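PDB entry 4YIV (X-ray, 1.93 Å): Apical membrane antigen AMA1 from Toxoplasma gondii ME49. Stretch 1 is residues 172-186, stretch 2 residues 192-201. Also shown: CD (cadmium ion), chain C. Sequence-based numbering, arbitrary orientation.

Stretch 1 (172-186) YVSMQLMEGKKYCSV
Stretch 2, residues 192-201: DLTWYCFKPR

Two short backbone contacts, separated by a turn, pair the stretches. Stretch 1 has no regular helix or strand, while stretch 2 is loop or turn until it becomes strand by Phe 198. The first contact is a single antiparallel bridge with mostly extended backbones: Met 178 (phi/psi -143/136) faces Phe 198 (-163/159), CA to CA 5.4 Å. Met 178 N donates to Phe 198 O at 2.9 Å, and Phe 198 N returns the bond to Met 178 O at 3.2 Å.

Stretch 1 then turns. Gly 180 takes phi/psi 105/133, where a CB would jam against the preceding carbonyl O, so the backbone itself calls for glycine. Lys 181 (-67/-16), Lys 182 (-71/-21) and Tyr 183 (-120/-29) follow, and Gly 180 O accepts from Tyr 183 N at 2.8 Å and from Cys 184 N at 3.0 Å. The chain emerges extended at Cys 184 (-162/164) and Ser 185 (-107/147) for the second bridge, Ser 185 with Tyr 196 (-78/156), CA to CA 4.5 Å. Ser 185 N donates to Trp 195 O at 2.8 Å; Cys 197 N donates to Ser 185 O at 2.9 Å.

A disulfide locks the returning chain covalently: Cys 184 SG (chi1 p) to Cys 197 SG (chi1 m), 2.0 Å, with chi3 at 94°, close to the relaxed right angle.

Two methionines supply flexible apolar arms to the aromatics. Trp 195 (chi1 -78°, chi2 100°) receives both methyls over one face: Met 175 CE (m, t, m) sits 3.6 Å from the centroid of its six-membered ring, and Met 178 CE (chi1 -135°, then t, m) 4.3 Å from that of its five-membered ring. Val 173 CG2 (chi1 t) meets the edge, 4.2 Å from Trp 195 CH2. Phe 198 (chi1 p, chi2 90°) has Met 178 CB over a face, 4.1 Å from its ring centroid, and Met 175 CB at its edge, 3.7 Å from CZ. Over the faces, weakly positive C-H groups meet the electron-rich pi cloud; the edge contacts are plain apolar packing.

Leu 193 (m, t) points toward stretch 1, its CD1 3.3 Å from Lys 181 O. Leu 177 (t, p) reaches Pro 200, CD1 to CD 4.1 Å.

Two waters bridge the stretches. One donates to Tyr 183 O (3.0 Å) and accepts from Trp 195 N (2.9 Å); another accepts from Ser 185 OG (chi1 p) and donates to Leu 193 O, both at 2.7 Å.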

# COMPACT_ATOMS: atom_id res chain seq x y z
N TYR A 172 8.16 -16.32 -0.53
CA TYR A 172 7.59 -17.64 -0.76
C TYR A 172 6.25 -17.83 -0.03
O TYR A 172 5.37 -18.51 -0.53
CB TYR A 172 8.58 -18.69 -0.33
CG TYR A 172 8.11 -20.11 -0.57
CD1 TYR A 172 8.16 -20.67 -1.84
CD2 TYR A 172 7.60 -20.87 0.46
CE1 TYR A 172 7.74 -21.95 -2.07
CE2 TYR A 172 7.17 -22.17 0.25
CZ TYR A 172 7.25 -22.70 -1.03
OH TYR A 172 6.82 -23.98 -1.27
N VAL A 173 6.11 -17.22 1.15
CA VAL A 173 4.83 -17.21 1.86
C VAL A 173 4.06 -15.98 1.43
O VAL A 173 4.47 -14.87 1.72
CB VAL A 173 5.03 -17.22 3.39
CG1 VAL A 173 3.70 -17.18 4.12
CG2 VAL A 173 5.78 -18.45 3.82
N SER A 174 2.95 -16.18 0.71
CA SER A 174 2.17 -15.08 0.20
C SER A 174 1.00 -14.82 1.12
O SER A 174 0.22 -13.91 0.91
CB SER A 174 1.68 -15.40 -1.20
OG SER A 174 1.02 -16.64 -1.13
N MET A 175 0.85 -15.64 2.16
CA MET A 175 -0.19 -15.36 3.17
C MET A 175 0.14 -14.07 3.88
O MET A 175 1.32 -13.70 4.00
CB MET A 175 -0.29 -16.49 4.20
CG MET A 175 -0.65 -17.83 3.58
SD MET A 175 -0.99 -19.08 4.84
CE MET A 175 0.66 -19.45 5.45
N GLN A 176 -0.90 -13.38 4.32
CA GLN A 176 -0.73 -12.09 5.00
C GLN A 176 -1.40 -11.98 6.38
O GLN A 176 -1.03 -11.12 7.21
CB GLN A 176 -1.23 -11.00 4.09
CG GLN A 176 -0.29 -10.80 2.87
CD GLN A 176 -1.08 -10.33 1.64
OE1 GLN A 176 -1.55 -9.19 1.57
NE2 GLN A 176 -1.31 -11.26 0.72
N LEU A 177 -2.39 -12.84 6.63
CA LEU A 177 -3.13 -12.83 7.89
C LEU A 177 -3.53 -14.24 8.27
O LEU A 177 -4.08 -14.97 7.46
CB LEU A 177 -4.38 -11.98 7.76
CG LEU A 177 -5.32 -11.88 8.98
CD1 LEU A 177 -4.67 -11.15 10.07
CD2 LEU A 177 -6.60 -11.15 8.62
N MET A 178 -3.20 -14.62 9.50
CA MET A 178 -3.80 -15.82 10.09
C MET A 178 -4.04 -15.56 11.58
O MET A 178 -3.18 -14.98 12.26
CB MET A 178 -2.93 -17.03 9.87
CG MET A 178 -3.80 -18.21 9.42
SD MET A 178 -3.04 -19.82 9.53
CE MET A 178 -1.68 -19.43 8.58
N GLU A 179 -5.22 -15.97 12.04
CA GLU A 179 -5.61 -15.75 13.43
C GLU A 179 -6.59 -16.84 13.87
O GLU A 179 -7.26 -17.45 13.04
CB GLU A 179 -6.27 -14.36 13.62
CG GLU A 179 -7.63 -14.23 12.95
CD GLU A 179 -8.43 -12.96 13.42
OE1 GLU A 179 -9.54 -12.73 12.90
OE2 GLU A 179 -7.99 -12.19 14.30
N GLY A 180 -6.73 -17.01 15.19
CA GLY A 180 -7.68 -17.94 15.78
C GLY A 180 -6.96 -19.17 16.31
O GLY A 180 -6.15 -19.79 15.63
N LYS A 181 -7.30 -19.57 17.53
CA LYS A 181 -6.58 -20.67 18.15
C LYS A 181 -6.81 -22.02 17.42
O LYS A 181 -6.06 -22.96 17.60
CB LYS A 181 -6.95 -20.76 19.65
CG LYS A 181 -8.38 -21.15 19.92
CD LYS A 181 -8.59 -21.31 21.44
CE LYS A 181 -10.03 -21.25 21.77
NZ LYS A 181 -10.72 -22.49 21.34
N LYS A 182 -7.84 -22.10 16.58
CA LYS A 182 -8.06 -23.28 15.75
C LYS A 182 -7.01 -23.41 14.62
O LYS A 182 -6.76 -24.49 14.10
CB LYS A 182 -9.48 -23.22 15.19
CG LYS A 182 -9.86 -24.32 14.27
CD LYS A 182 -11.38 -24.41 14.20
CE LYS A 182 -11.80 -25.21 13.00
NZ LYS A 182 -11.08 -26.53 12.93
N TYR A 183 -6.37 -22.29 14.28
CA TYR A 183 -5.58 -22.19 13.04
C TYR A 183 -4.12 -21.89 13.27
O TYR A 183 -3.28 -22.25 12.45
CB TYR A 183 -6.15 -21.11 12.12
CG TYR A 183 -7.58 -21.36 11.79
CD1 TYR A 183 -7.95 -22.47 11.03
CD2 TYR A 183 -8.57 -20.51 12.24
CE1 TYR A 183 -9.28 -22.72 10.74
CE2 TYR A 183 -9.91 -20.75 11.95
CZ TYR A 183 -10.26 -21.85 11.20
OH TYR A 183 -11.59 -22.10 10.91
N CYS A 184 -3.80 -21.18 14.35
CA CYS A 184 -2.44 -20.77 14.55
C CYS A 184 -2.19 -20.39 15.99
O CYS A 184 -3.12 -20.16 16.76
CB CYS A 184 -2.11 -19.58 13.62
SG CYS A 184 -3.12 -18.11 13.90
N SER A 185 -0.90 -20.32 16.34
CA SER A 185 -0.48 -20.06 17.72
C SER A 185 0.08 -18.68 17.95
O SER A 185 0.73 -18.07 17.08
CB SER A 185 0.57 -21.08 18.16
OG SER A 185 1.71 -21.07 17.33
N VAL A 186 -0.16 -18.18 19.16
CA VAL A 186 0.45 -16.93 19.62
C VAL A 186 1.43 -17.19 20.72
O VAL A 186 1.05 -17.74 21.76
CB VAL A 186 -0.61 -15.95 20.14
CG1 VAL A 186 0.05 -14.71 20.75
CG2 VAL A 186 -1.52 -15.58 19.02
N ASP A 192 0.47 -27.46 19.65
CA ASP A 192 0.23 -28.45 18.61
C ASP A 192 0.22 -27.92 17.18
O ASP A 192 0.24 -28.68 16.24
CB ASP A 192 -1.16 -29.03 18.78
CG ASP A 192 -1.28 -29.88 19.99
OD1 ASP A 192 -0.35 -29.91 20.81
OD2 ASP A 192 -2.33 -30.53 20.10
N LEU A 193 0.12 -26.61 17.03
CA LEU A 193 -0.07 -26.04 15.70
C LEU A 193 1.22 -25.69 14.98
O LEU A 193 2.18 -25.17 15.57
CB LEU A 193 -0.94 -24.78 15.81
CG LEU A 193 -2.36 -25.00 16.31
CD1 LEU A 193 -3.08 -23.67 16.43
CD2 LEU A 193 -3.13 -25.94 15.40
N THR A 194 1.22 -25.96 13.68
CA THR A 194 2.38 -25.72 12.85
C THR A 194 2.64 -24.22 12.64
O THR A 194 3.79 -23.77 12.69
CB THR A 194 2.22 -26.43 11.46
OG1 THR A 194 2.07 -27.84 11.68
CG2 THR A 194 3.44 -26.20 10.60
N TRP A 195 1.58 -23.46 12.40
CA TRP A 195 1.71 -22.04 12.12
C TRP A 195 1.54 -21.16 13.35
O TRP A 195 0.64 -21.36 14.18
CB TRP A 195 0.69 -21.61 11.06
CG TRP A 195 1.12 -22.01 9.68
CD1 TRP A 195 0.70 -23.09 8.95
CD2 TRP A 195 2.07 -21.32 8.88
NE1 TRP A 195 1.34 -23.12 7.73
CE2 TRP A 195 2.20 -22.04 7.67
CE3 TRP A 195 2.85 -20.17 9.06
CZ2 TRP A 195 3.06 -21.64 6.66
CZ3 TRP A 195 3.72 -19.78 8.05
CH2 TRP A 195 3.81 -20.51 6.86
N TYR A 196 2.41 -20.17 13.41
CA TYR A 196 2.24 -18.98 14.23
C TYR A 196 1.25 -18.05 13.54
O TYR A 196 1.05 -18.09 12.32
CB TYR A 196 3.59 -18.28 14.45
CG TYR A 196 4.34 -18.07 13.14
CD1 TYR A 196 4.03 -17.00 12.30
CD2 TYR A 196 5.30 -18.98 12.72
CE1 TYR A 196 4.69 -16.84 11.08
CE2 TYR A 196 5.99 -18.83 11.51
CZ TYR A 196 5.67 -17.76 10.68
OH TYR A 196 6.35 -17.64 9.47
N CYS A 197 0.62 -17.20 14.35
CA CYS A 197 -0.30 -16.21 13.87
C CYS A 197 0.51 -15.03 13.34
O CYS A 197 1.66 -14.82 13.74
CB CYS A 197 -1.25 -15.76 14.98
SG CYS A 197 -2.44 -17.08 15.52
N PHE A 198 -0.10 -14.27 12.45
CA PHE A 198 0.56 -13.10 11.88
C PHE A 198 -0.49 -12.22 11.26
O PHE A 198 -1.58 -12.68 10.96
CB PHE A 198 1.62 -13.50 10.84
CG PHE A 198 1.13 -14.48 9.80
CD1 PHE A 198 0.57 -14.03 8.61
CD2 PHE A 198 1.28 -15.86 9.99
CE1 PHE A 198 0.11 -14.93 7.66
CE2 PHE A 198 0.85 -16.77 9.02
CZ PHE A 198 0.26 -16.30 7.85
N LYS A 199 -0.17 -10.94 11.09
CA LYS A 199 -1.11 -10.01 10.48
C LYS A 199 -0.32 -8.83 9.89
O LYS A 199 0.82 -8.55 10.33
CB LYS A 199 -2.12 -9.49 11.50
CG LYS A 199 -1.50 -8.61 12.57
CD LYS A 199 -2.54 -8.13 13.59
CE LYS A 199 -1.85 -7.40 14.75
NZ LYS A 199 -2.79 -7.19 15.91
N PRO A 200 -0.93 -8.13 8.93
CA PRO A 200 -0.29 -6.95 8.33
C PRO A 200 -0.28 -5.80 9.31
O PRO A 200 -1.21 -5.67 10.10
CB PRO A 200 -1.18 -6.63 7.12
CG PRO A 200 -2.05 -7.89 6.91
CD PRO A 200 -2.23 -8.42 8.29
N ARG A 201 0.74 -4.97 9.19
CA ARG A 201 0.84 -3.81 10.04
C ARG A 201 1.61 -2.67 9.38
O ARG A 201 2.47 -2.88 8.55
CB ARG A 201 1.59 -4.22 11.31
CG ARG A 201 1.26 -3.41 12.55
CD ARG A 201 0.13 -4.05 13.33
NE ARG A 201 0.10 -3.59 14.71
CZ ARG A 201 -0.71 -2.65 15.17
NH1 ARG A 201 -0.66 -2.30 16.45
NH2 ARG A 201 -1.58 -2.05 14.37
CD CD C . -1.96 -31.39 22.42
O HOH W 1 -1.19 -24.34 12.20
O HOH W 2 2.46 -23.61 17.79